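Local coordinates for transcriptional regulator URE2 (Saccharomyces cerevisiae, PDB 1K0D), which represses nitrogen-utilization genes by holding GATA activators in the cytoplasm and acts as a glutathione peroxidase built on a glutathione transferase fold, at residues B[34-39]-B[219-224]; B[94-99]-B[106-111]; B[119-124]-B[213-218]; B[160-165]-B[238-243]. All blocks are in the same frame, centred on the assembly; numbering follows the deposited sequence.

This chain is the globular glutathione transferase-like region, without the N-terminal prion domain. Contact 1 joins helix 29-40 of the thioredoxin-like domain to helix 220-223. Contact 2 packs helix 87-102 against the linker that follows it. Contacts 3 and 4 lie within the C-terminal domain, on helices 112-142 and 148-176. The centre of contact 3 is about 11, 13 and 14 Å from the centres of contacts 1, 2 and 4. The centres of contacts 2 and 4 are about 25 Å apart. Both segments of contact 2 precede those of contact 3, while contacts 3 and 4 interleave. Segments 213-218 and 219-224 are consecutive, and both pack on helix 29-40 of the glutathione-binding domain.

Contact 1: B[34-39]-B[219-224]; sequences VAIVLS and FVPWNN
This is a small, buried, purely apolar contact between the two domains of the chain. Ile36 on helix 29-40 meets Val220 and Pro221 at the start of the short helix 220-223. A single methyl does the touching on the first side. Ile36 CD1 lies 3.9 Å from Val220 CG1 and equally 3.9 Å from Pro221 CG. Ile36 and the Pro221 ring reach toward each other, while Val220 comes in at a slant. The isoleucine is extended at its end (chi2 176°), which carries CD1 across the gap. The backbones stay well apart, with Ile36 CA 8.8 Å from Pro221 CA.

Helix 29-40 belongs to the N-terminal thioredoxin-like domain of the glutathione transferase fold. It begins at Pro29 and Asn30 of the glutathione pocket. Pro221 also packs on Pro29 and Lys33 of this helix, and its side chain is about 9 Å from the bound glutathione. Val220 leans on Met247 and Met248 of helix 238-248. The turn that presents both residues is closed by a backbone bond from Asn223 N to Phe219 O, 2.9 Å long. At the far end of the first segment, Ser39 OG is hydrogen-bonded to Ala252 O.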
# COMPACT_ATOMS: atom_id res chain seq x y z
N VAL B 34 8.90 -7.22 -7.22
CA VAL B 34 8.82 -8.49 -6.52
C VAL B 34 9.96 -9.40 -6.97
O VAL B 34 10.56 -10.09 -6.16
CB VAL B 34 7.45 -9.20 -6.78
CG1 VAL B 34 7.47 -10.59 -6.18
CG2 VAL B 34 6.30 -8.39 -6.15
N ALA B 35 10.26 -9.39 -8.27
CA ALA B 35 11.35 -10.22 -8.80
C ALA B 35 12.64 -9.86 -8.08
O ALA B 35 13.41 -10.74 -7.70
CB ALA B 35 11.49 -9.99 -10.31
N ILE B 36 12.87 -8.57 -7.88
CA ILE B 36 14.07 -8.11 -7.19
C ILE B 36 14.20 -8.67 -5.77
O ILE B 36 15.24 -9.20 -5.40
CB ILE B 36 14.10 -6.56 -7.13
CG1 ILE B 36 14.45 -6.00 -8.51
CG2 ILE B 36 15.11 -6.10 -6.08
CD1 ILE B 36 14.42 -4.50 -8.58
N VAL B 37 13.13 -8.58 -4.98
CA VAL B 37 13.19 -9.09 -3.61
C VAL B 37 13.29 -10.61 -3.60
O VAL B 37 13.97 -11.19 -2.76
CB VAL B 37 11.96 -8.64 -2.80
CG1 VAL B 37 11.97 -9.28 -1.41
CG2 VAL B 37 11.97 -7.12 -2.69
N LEU B 38 12.59 -11.24 -4.53
CA LEU B 38 12.61 -12.69 -4.67
C LEU B 38 14.07 -13.10 -4.95
O LEU B 38 14.60 -14.05 -4.37
CB LEU B 38 11.72 -13.07 -5.86
CG LEU B 38 10.65 -14.18 -5.83
CD1 LEU B 38 9.99 -14.33 -4.47
CD2 LEU B 38 9.61 -13.85 -6.90
N SER B 39 14.73 -12.36 -5.84
CA SER B 39 16.10 -12.66 -6.20
C SER B 39 17.09 -12.36 -5.07
O SER B 39 17.96 -13.16 -4.79
CB SER B 39 16.50 -11.90 -7.46
OG SER B 39 17.89 -11.99 -7.68
N PHE B 219 11.61 1.25 -4.68
CA PHE B 219 11.61 2.40 -5.60
C PHE B 219 12.36 2.16 -6.90
O PHE B 219 12.07 2.78 -7.92
CB PHE B 219 12.24 3.63 -4.93
CG PHE B 219 11.40 4.24 -3.84
CD1 PHE B 219 11.49 3.78 -2.53
CD2 PHE B 219 10.52 5.28 -4.14
CE1 PHE B 219 10.71 4.35 -1.52
CE2 PHE B 219 9.73 5.86 -3.14
CZ PHE B 219 9.83 5.39 -1.82
N VAL B 220 13.31 1.24 -6.85
CA VAL B 220 14.16 0.91 -7.99
C VAL B 220 13.51 0.71 -9.36
O VAL B 220 13.92 1.35 -10.33
CB VAL B 220 15.03 -0.33 -7.66
CG1 VAL B 220 15.70 -0.86 -8.91
CG2 VAL B 220 16.10 0.06 -6.65
N PRO B 221 12.49 -0.15 -9.46
CA PRO B 221 11.85 -0.37 -10.77
C PRO B 221 11.25 0.89 -11.38
O PRO B 221 11.26 1.06 -12.59
CB PRO B 221 10.78 -1.42 -10.47
CG PRO B 221 11.35 -2.15 -9.29
CD PRO B 221 11.89 -1.03 -8.45
N TRP B 222 10.74 1.77 -10.53
CA TRP B 222 10.12 3.01 -10.99
C TRP B 222 11.10 4.13 -11.28
O TRP B 222 10.90 4.90 -12.22
CB TRP B 222 9.09 3.48 -9.98
CG TRP B 222 7.98 2.50 -9.78
CD1 TRP B 222 7.95 1.44 -8.92
CD2 TRP B 222 6.75 2.46 -10.51
NE1 TRP B 222 6.77 0.75 -9.06
CE2 TRP B 222 6.02 1.35 -10.03
CE3 TRP B 222 6.20 3.26 -11.52
CZ2 TRP B 222 4.76 1.02 -10.53
CZ3 TRP B 222 4.94 2.92 -12.02
CH2 TRP B 222 4.23 1.81 -11.52
N ASN B 223 12.15 4.24 -10.48
CA ASN B 223 13.14 5.29 -10.71
C ASN B 223 13.64 5.22 -12.15
O ASN B 223 14.24 6.17 -12.66
CB ASN B 223 14.33 5.13 -9.75
CG ASN B 223 13.93 5.29 -8.29
OD1 ASN B 223 13.12 6.14 -7.94
ND2 ASN B 223 14.53 4.47 -7.43
N ASN B 224 13.38 4.10 -12.81
CA ASN B 224 13.82 3.89 -14.19
C ASN B 224 12.76 4.30 -15.22
O ASN B 224 13.05 4.41 -16.41
CB ASN B 224 14.17 2.41 -14.39
CG ASN B 224 15.20 1.91 -13.39
OD1 ASN B 224 15.42 0.70 -13.26
ND2 ASN B 224 15.84 2.83 -12.68

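Contact 2: B[94-99]-B[106-111]; sequences LVNKYY and LLWSDD
Trp108 packs on Val95 where the linker between the two domains of the glutathione transferase fold turns back along helix 87-102. Its CB begins the contact, 3.8 Å from Val95 CB. The indole CG is anti to the backbone N (chi1 -173°), which turns one ring face to Val95. Val95 CG2 then sits over that face at the five-membered ring. This is a CH-pi contact, with CG2 3.6 Å from the ring centroid and 14° off the normal. CD1 has Tyr99 CB at the ring edge, 4.4 Å away. NE1 is 4.2 Å from Asn96 OD1; the amide ND2 of Asn96 bonds to Leu92 O. At the far tip, CH2 reaches Asn119 on helix 112-142, and Gln115 and Ile118 also pack on the ring.

Leu106 lies beside Tyr98, with its CB 3.6 Å from Tyr98 CE2. Its CD1 runs on toward the phenol end of that ring. A water ties the two backbones together, donating to Val95 O and to Leu106 O. Val95 O also takes the helical bond from Tyr99 N, so two donors meet it. Further along, the Asp111 side chain caps the next helix by accepting from Asp114 N. Just before it an ST turn closes the linker: Asp111 N donates to Ser109 OG at 3.2 Å, with an angle of 161°.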
# COMPACT_ATOMS: atom_id res chain seq x y z
N LEU B 94 7.49 -12.10 1.82
CA LEU B 94 8.83 -12.62 1.56
C LEU B 94 9.84 -12.37 2.67
O LEU B 94 10.54 -13.30 3.09
CB LEU B 94 9.36 -12.06 0.23
CG LEU B 94 8.56 -12.53 -0.98
CD1 LEU B 94 9.19 -12.00 -2.26
CD2 LEU B 94 8.52 -14.06 -1.01
N VAL B 95 9.94 -11.14 3.17
CA VAL B 95 10.90 -10.88 4.23
C VAL B 95 10.49 -11.55 5.54
O VAL B 95 11.35 -12.00 6.30
CB VAL B 95 11.15 -9.37 4.44
CG1 VAL B 95 11.66 -8.76 3.15
CG2 VAL B 95 9.88 -8.68 4.92
N ASN B 96 9.19 -11.63 5.80
CA ASN B 96 8.71 -12.29 7.02
C ASN B 96 9.08 -13.76 6.98
O ASN B 96 9.58 -14.31 7.97
CB ASN B 96 7.19 -12.14 7.17
CG ASN B 96 6.80 -10.92 7.96
OD1 ASN B 96 6.90 -10.90 9.19
ND2 ASN B 96 6.36 -9.87 7.27
N LYS B 97 8.86 -14.39 5.83
CA LYS B 97 9.16 -15.80 5.65
C LYS B 97 10.66 -16.08 5.75
O LYS B 97 11.08 -17.01 6.44
CB LYS B 97 8.65 -16.29 4.29
CG LYS B 97 8.73 -17.79 4.13
CD LYS B 97 8.02 -18.27 2.88
CE LYS B 97 7.97 -19.79 2.85
NZ LYS B 97 7.16 -20.29 1.71
N TYR B 98 11.46 -15.27 5.05
CA TYR B 98 12.91 -15.44 5.08
C TYR B 98 13.42 -15.37 6.51
O TYR B 98 14.25 -16.17 6.94
CB TYR B 98 13.60 -14.35 4.26
CG TYR B 98 15.10 -14.55 4.17
CD1 TYR B 98 15.65 -15.35 3.16
CD2 TYR B 98 15.96 -14.02 5.13
CE1 TYR B 98 17.00 -15.63 3.13
CE2 TYR B 98 17.34 -14.30 5.11
CZ TYR B 98 17.84 -15.12 4.10
OH TYR B 98 19.17 -15.44 4.06
N TYR B 99 12.92 -14.38 7.24
CA TYR B 99 13.33 -14.18 8.62
C TYR B 99 12.96 -15.32 9.55
O TYR B 99 13.78 -15.75 10.36
CB TYR B 99 12.74 -12.88 9.16
CG TYR B 99 12.99 -12.68 10.64
CD1 TYR B 99 14.29 -12.67 11.15
CD2 TYR B 99 11.93 -12.50 11.52
CE1 TYR B 99 14.53 -12.48 12.50
CE2 TYR B 99 12.16 -12.32 12.88
CZ TYR B 99 13.46 -12.31 13.36
OH TYR B 99 13.68 -12.09 14.70
N LEU B 106 17.12 -10.37 6.62
CA LEU B 106 17.72 -9.77 5.43
C LEU B 106 16.72 -8.79 4.78
O LEU B 106 15.55 -9.13 4.60
CB LEU B 106 18.08 -10.88 4.44
CG LEU B 106 19.30 -10.71 3.53
CD1 LEU B 106 19.30 -11.83 2.49
CD2 LEU B 106 19.27 -9.36 2.83
N LEU B 107 17.19 -7.59 4.45
CA LEU B 107 16.36 -6.56 3.83
C LEU B 107 15.17 -6.18 4.72
O LEU B 107 14.22 -5.54 4.27
CB LEU B 107 15.82 -7.05 2.48
CG LEU B 107 16.78 -7.59 1.41
CD1 LEU B 107 15.98 -8.15 0.25
CD2 LEU B 107 17.71 -6.49 0.94
N TRP B 108 15.24 -6.55 5.99
CA TRP B 108 14.14 -6.32 6.91
C TRP B 108 14.73 -5.97 8.28
O TRP B 108 15.85 -5.46 8.36
CB TRP B 108 13.32 -7.62 6.96
CG TRP B 108 12.00 -7.65 7.70
CD1 TRP B 108 11.55 -8.66 8.51
CD2 TRP B 108 10.94 -6.68 7.66
NE1 TRP B 108 10.29 -8.39 8.96
CE2 TRP B 108 9.89 -7.18 8.46
CE3 TRP B 108 10.78 -5.44 7.03
CZ2 TRP B 108 8.69 -6.49 8.64
CZ3 TRP B 108 9.59 -4.75 7.20
CH2 TRP B 108 8.56 -5.28 8.00
N SER B 109 13.99 -6.23 9.34
CA SER B 109 14.49 -5.96 10.68
C SER B 109 13.68 -6.74 11.71
O SER B 109 12.48 -6.95 11.53
CB SER B 109 14.39 -4.47 11.00
OG SER B 109 14.89 -4.20 12.30
N ASP B 110 14.35 -7.18 12.76
CA ASP B 110 13.68 -7.93 13.82
C ASP B 110 13.17 -6.96 14.89
O ASP B 110 12.60 -7.38 15.89
CB ASP B 110 14.66 -8.92 14.46
CG ASP B 110 15.98 -8.28 14.85
OD1 ASP B 110 15.97 -7.19 15.46
OD2 ASP B 110 17.04 -8.87 14.55
N ASP B 111 13.37 -5.67 14.66
CA ASP B 111 12.95 -4.62 15.59
C ASP B 111 11.66 -3.93 15.13
O ASP B 111 11.59 -3.39 14.02
CB ASP B 111 14.09 -3.60 15.72
CG ASP B 111 13.72 -2.43 16.60
OD1 ASP B 111 13.53 -2.63 17.82
OD2 ASP B 111 13.64 -1.30 16.07
O HOH W 1 14.01 -11.03 6.41
O HOH W 2 11.66 -10.58 16.57

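Contact 3: B[119-124]-B[213-218]; sequences NAWLFF and TIADLA
Thr213 O is gripped by two backbone donors at the start of segment 213-218, whose Ile214, Ala215 and Ala218 meet Trp121 and Leu122. Asp216 N lies 3.0 Å from Thr213 O, and Leu217 N adds a longer bond. The side chains close the same turn. Ala215 N donates to Thr213 OG1, and Thr213 N donates to Asp216 OD2 at 3.0 Å and 154°. OD2 uses its anti lone pair for this bond. The other oxygen, OD1, accepts from Leu207 N and Trp243 NE1, so both oxygens of the buried carboxylate have a donor.

Across the contact everything is apolar. Leu122 CA comes within 5.2 Å of Ala215 CA, a close approach that is consistent with the small side chain of Ala215. Ala215 CB lies 3.8 Å from Trp121 CB, while the indole leads away and meets Trp85 of the second subunit edge-to-face. Leu122 CG is anti to the backbone N (chi1 180°), and its two methyls go to different partners. Leu122 CD1 lies 4.1 Å from Ala218 CB, and CD2 lies 4.3 Å from Ile214 CD1. Leu122 also packs against Leu91 and Leu92 of helix 87-102.

Thr213 and Asp216 form a capping box. This Thr-Ile-Ala-Asp sequence matches the Ser/Thr-X-X-Asp N-capping motif characteristic of the core of the glutathione transferase C-terminal domain.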
# COMPACT_ATOMS: atom_id res chain seq x y z
N ASN B 119 7.94 0.01 6.83
CA ASN B 119 6.56 -0.01 6.35
C ASN B 119 6.10 1.37 5.86
O ASN B 119 5.44 1.48 4.84
CB ASN B 119 5.61 -0.50 7.44
CG ASN B 119 5.71 -1.98 7.67
OD1 ASN B 119 5.23 -2.50 8.67
ND2 ASN B 119 6.33 -2.69 6.72
N ALA B 120 6.46 2.42 6.60
CA ALA B 120 6.07 3.77 6.22
C ALA B 120 6.55 4.08 4.80
O ALA B 120 5.78 4.58 3.97
CB ALA B 120 6.65 4.78 7.20
N TRP B 121 7.81 3.78 4.51
CA TRP B 121 8.36 4.03 3.18
C TRP B 121 7.72 3.11 2.15
O TRP B 121 7.46 3.53 1.02
CB TRP B 121 9.87 3.83 3.17
CG TRP B 121 10.60 4.91 3.88
CD1 TRP B 121 11.20 4.83 5.10
CD2 TRP B 121 10.76 6.27 3.44
NE1 TRP B 121 11.73 6.05 5.45
CE2 TRP B 121 11.47 6.95 4.45
CE3 TRP B 121 10.37 6.97 2.29
CZ2 TRP B 121 11.80 8.31 4.35
CZ3 TRP B 121 10.69 8.32 2.19
CH2 TRP B 121 11.40 8.98 3.22
N LEU B 122 7.46 1.87 2.54
CA LEU B 122 6.86 0.91 1.62
C LEU B 122 5.44 1.35 1.24
O LEU B 122 5.08 1.32 0.06
CB LEU B 122 6.83 -0.48 2.25
CG LEU B 122 6.22 -1.59 1.40
CD1 LEU B 122 6.97 -1.73 0.06
CD2 LEU B 122 6.26 -2.88 2.17
N PHE B 123 4.65 1.77 2.22
CA PHE B 123 3.30 2.24 1.93
C PHE B 123 3.36 3.55 1.16
O PHE B 123 2.55 3.80 0.27
CB PHE B 123 2.48 2.40 3.23
CG PHE B 123 1.73 1.16 3.63
CD1 PHE B 123 2.24 0.29 4.59
CD2 PHE B 123 0.51 0.84 3.03
CE1 PHE B 123 1.55 -0.87 4.95
CE2 PHE B 123 -0.19 -0.32 3.38
CZ PHE B 123 0.34 -1.18 4.35
N PHE B 124 4.34 4.40 1.48
CA PHE B 124 4.51 5.67 0.76
C PHE B 124 4.79 5.38 -0.73
O PHE B 124 4.21 5.99 -1.62
CB PHE B 124 5.68 6.45 1.38
CG PHE B 124 6.00 7.74 0.67
CD1 PHE B 124 5.00 8.69 0.43
CD2 PHE B 124 7.30 8.04 0.29
CE1 PHE B 124 5.31 9.92 -0.18
CE2 PHE B 124 7.62 9.26 -0.31
CZ PHE B 124 6.62 10.20 -0.55
N THR B 213 17.10 -2.22 2.68
CA THR B 213 15.87 -2.92 3.07
C THR B 213 14.92 -2.87 1.89
O THR B 213 15.22 -2.23 0.87
CB THR B 213 15.15 -2.25 4.27
OG1 THR B 213 14.77 -0.93 3.91
CG2 THR B 213 16.04 -2.23 5.52
N ILE B 214 13.78 -3.54 2.01
CA ILE B 214 12.80 -3.52 0.93
C ILE B 214 12.28 -2.10 0.72
O ILE B 214 11.71 -1.80 -0.33
CB ILE B 214 11.61 -4.46 1.22
CG1 ILE B 214 11.03 -4.17 2.61
CG2 ILE B 214 12.06 -5.92 1.09
CD1 ILE B 214 9.84 -5.05 2.99
N ALA B 215 12.49 -1.23 1.70
CA ALA B 215 12.05 0.16 1.58
C ALA B 215 12.83 0.86 0.47
O ALA B 215 12.28 1.69 -0.25
CB ALA B 215 12.26 0.89 2.89
N ASP B 216 14.11 0.52 0.35
CA ASP B 216 14.96 1.12 -0.68
C ASP B 216 14.69 0.46 -2.03
O ASP B 216 14.50 1.14 -3.04
CB ASP B 216 16.44 0.92 -0.34
CG ASP B 216 16.82 1.48 1.01
OD1 ASP B 216 16.88 2.72 1.16
OD2 ASP B 216 17.05 0.67 1.93
N LEU B 217 14.68 -0.86 -2.04
CA LEU B 217 14.47 -1.63 -3.27
C LEU B 217 13.14 -1.37 -3.99
O LEU B 217 13.08 -1.42 -5.22
CB LEU B 217 14.63 -3.12 -2.98
CG LEU B 217 16.03 -3.59 -2.55
CD1 LEU B 217 15.98 -5.05 -2.10
CD2 LEU B 217 17.00 -3.43 -3.72
N ALA B 218 12.09 -1.10 -3.23
CA ALA B 218 10.77 -0.86 -3.80
C ALA B 218 10.71 0.28 -4.81
O ALA B 218 9.86 0.27 -5.70
CB ALA B 218 9.75 -0.60 -2.68

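Contact 4: B[160-165]-B[238-243]; sequences RVYGVV and PEVYKW
Val240 and Val165 meet methyl to methyl, with Val240 CG2 3.8 Å from Val165 CG1. The other branch of Val240 has a separate neighbour. CG1, anti to the backbone N (chi1 171°), points to the edge of the Tyr162 ring, and Val240 CG1 lies 4.1 Å from Tyr162 CE2. Val165 CG1 also stands over one face of Trp243. It is 4.3 Å from the centroid of the six-membered ring and 27° off the normal, a CH-pi contact.

Each ring also has a polar bond, Tyr162 through its OH and Trp243 through NE1. Tyr162 OH is hydrogen-bonded to Asn223 OD1 and His129 NE2. Trp243 NE1 bonds to Asp216 OD1, which links this ring to the capped start of helix 214-217. The start of helix 238-248 is itself tied to helix 148-176: Glu166 accepts from Glu239 N and Val240 N. On the surface side, Lys242 NZ makes a 2.9 Å salt bridge to Glu239 OE2, meeting it from above the carboxylate plane. Arg173 is a second partner of that oxygen.

The axes of the two segments approach to 9.6 Å, with their directions 71° apart. Segments 160-165 and 238-243 thus cross steeply. Helix 148-176 also packs Val161 and Val164 against Phe124 of helix 112-142, and Val164 touches Pro67 of the second subunit.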
# COMPACT_ATOMS: atom_id res chain seq x y z
N ARG B 160 7.43 16.04 -6.37
CA ARG B 160 7.27 16.33 -4.96
C ARG B 160 7.65 15.10 -4.12
O ARG B 160 8.43 15.21 -3.18
CB ARG B 160 5.82 16.73 -4.67
CG ARG B 160 5.54 16.97 -3.19
CD ARG B 160 4.05 16.97 -2.90
NE ARG B 160 3.81 16.66 -1.50
CZ ARG B 160 3.54 15.45 -1.02
NH1 ARG B 160 3.45 14.41 -1.82
NH2 ARG B 160 3.39 15.29 0.28
N VAL B 161 7.12 13.93 -4.47
CA VAL B 161 7.44 12.74 -3.69
C VAL B 161 8.91 12.39 -3.82
O VAL B 161 9.51 11.88 -2.87
CB VAL B 161 6.55 11.52 -4.09
CG1 VAL B 161 5.09 11.84 -3.78
CG2 VAL B 161 6.71 11.18 -5.55
N TYR B 162 9.51 12.66 -4.98
CA TYR B 162 10.93 12.38 -5.13
C TYR B 162 11.74 13.35 -4.27
O TYR B 162 12.82 13.01 -3.81
CB TYR B 162 11.37 12.48 -6.60
CG TYR B 162 11.33 11.12 -7.29
CD1 TYR B 162 10.24 10.72 -8.04
CD2 TYR B 162 12.37 10.21 -7.11
CE1 TYR B 162 10.17 9.45 -8.60
CE2 TYR B 162 12.31 8.94 -7.66
CZ TYR B 162 11.21 8.56 -8.41
OH TYR B 162 11.14 7.30 -8.96
N GLY B 163 11.19 14.53 -4.04
CA GLY B 163 11.86 15.50 -3.19
C GLY B 163 11.87 15.00 -1.75
O GLY B 163 12.82 15.25 -1.01
N VAL B 164 10.81 14.30 -1.35
CA VAL B 164 10.73 13.75 -0.00
C VAL B 164 11.82 12.69 0.17
O VAL B 164 12.49 12.63 1.21
CB VAL B 164 9.35 13.08 0.26
CG1 VAL B 164 9.32 12.44 1.64
CG2 VAL B 164 8.25 14.13 0.15
N VAL B 165 12.02 11.87 -0.85
CA VAL B 165 13.06 10.84 -0.79
C VAL B 165 14.45 11.48 -0.80
O VAL B 165 15.35 11.08 -0.05
CB VAL B 165 12.94 9.87 -1.99
CG1 VAL B 165 14.08 8.87 -1.96
CG2 VAL B 165 11.60 9.15 -1.95
N PRO B 238 20.08 14.36 -7.11
CA PRO B 238 21.42 13.78 -6.89
C PRO B 238 21.47 12.59 -5.92
O PRO B 238 21.96 11.52 -6.27
CB PRO B 238 22.23 14.97 -6.39
CG PRO B 238 21.63 16.10 -7.15
CD PRO B 238 20.14 15.83 -6.99
N GLU B 239 20.99 12.79 -4.70
CA GLU B 239 21.00 11.72 -3.70
C GLU B 239 20.23 10.48 -4.18
O GLU B 239 20.70 9.35 -4.01
CB GLU B 239 20.40 12.22 -2.38
CG GLU B 239 21.30 13.17 -1.59
CD GLU B 239 22.57 12.49 -1.10
OE1 GLU B 239 22.47 11.41 -0.48
OE2 GLU B 239 23.67 13.05 -1.31
N VAL B 240 19.06 10.68 -4.76
CA VAL B 240 18.27 9.55 -5.25
C VAL B 240 19.06 8.85 -6.34
O VAL B 240 18.97 7.63 -6.50
CB VAL B 240 16.91 10.02 -5.84
CG1 VAL B 240 16.21 8.85 -6.53
CG2 VAL B 240 16.02 10.56 -4.73
N TYR B 241 19.85 9.62 -7.07
CA TYR B 241 20.66 9.06 -8.14
C TYR B 241 21.71 8.09 -7.63
O TYR B 241 21.82 6.97 -8.14
CB TYR B 241 21.34 10.17 -8.95
CG TYR B 241 22.10 9.63 -10.14
CD1 TYR B 241 21.43 9.10 -11.23
CD2 TYR B 241 23.49 9.60 -10.14
CE1 TYR B 241 22.12 8.54 -12.29
CE2 TYR B 241 24.20 9.04 -11.20
CZ TYR B 241 23.50 8.51 -12.27
OH TYR B 241 24.18 7.94 -13.32
N LYS B 242 22.49 8.50 -6.63
CA LYS B 242 23.53 7.62 -6.07
C LYS B 242 22.89 6.35 -5.51
O LYS B 242 23.33 5.23 -5.77
CB LYS B 242 24.29 8.31 -4.94
CG LYS B 242 24.98 9.61 -5.29
CD LYS B 242 25.82 10.07 -4.10
CE LYS B 242 26.13 11.55 -4.14
NZ LYS B 242 24.91 12.35 -3.88
N TRP B 243 21.86 6.58 -4.70
CA TRP B 243 21.08 5.55 -4.04
C TRP B 243 20.60 4.48 -5.03
O TRP B 243 20.83 3.29 -4.84
CB TRP B 243 19.91 6.27 -3.37
CG TRP B 243 18.87 5.46 -2.69
CD1 TRP B 243 19.02 4.72 -1.56
CD2 TRP B 243 17.48 5.44 -3.01
NE1 TRP B 243 17.80 4.26 -1.13
CE2 TRP B 243 16.83 4.69 -2.00
CE3 TRP B 243 16.71 6.00 -4.03
CZ2 TRP B 243 15.45 4.49 -1.99
CZ3 TRP B 243 15.34 5.80 -4.03
CH2 TRP B 243 14.72 5.05 -3.01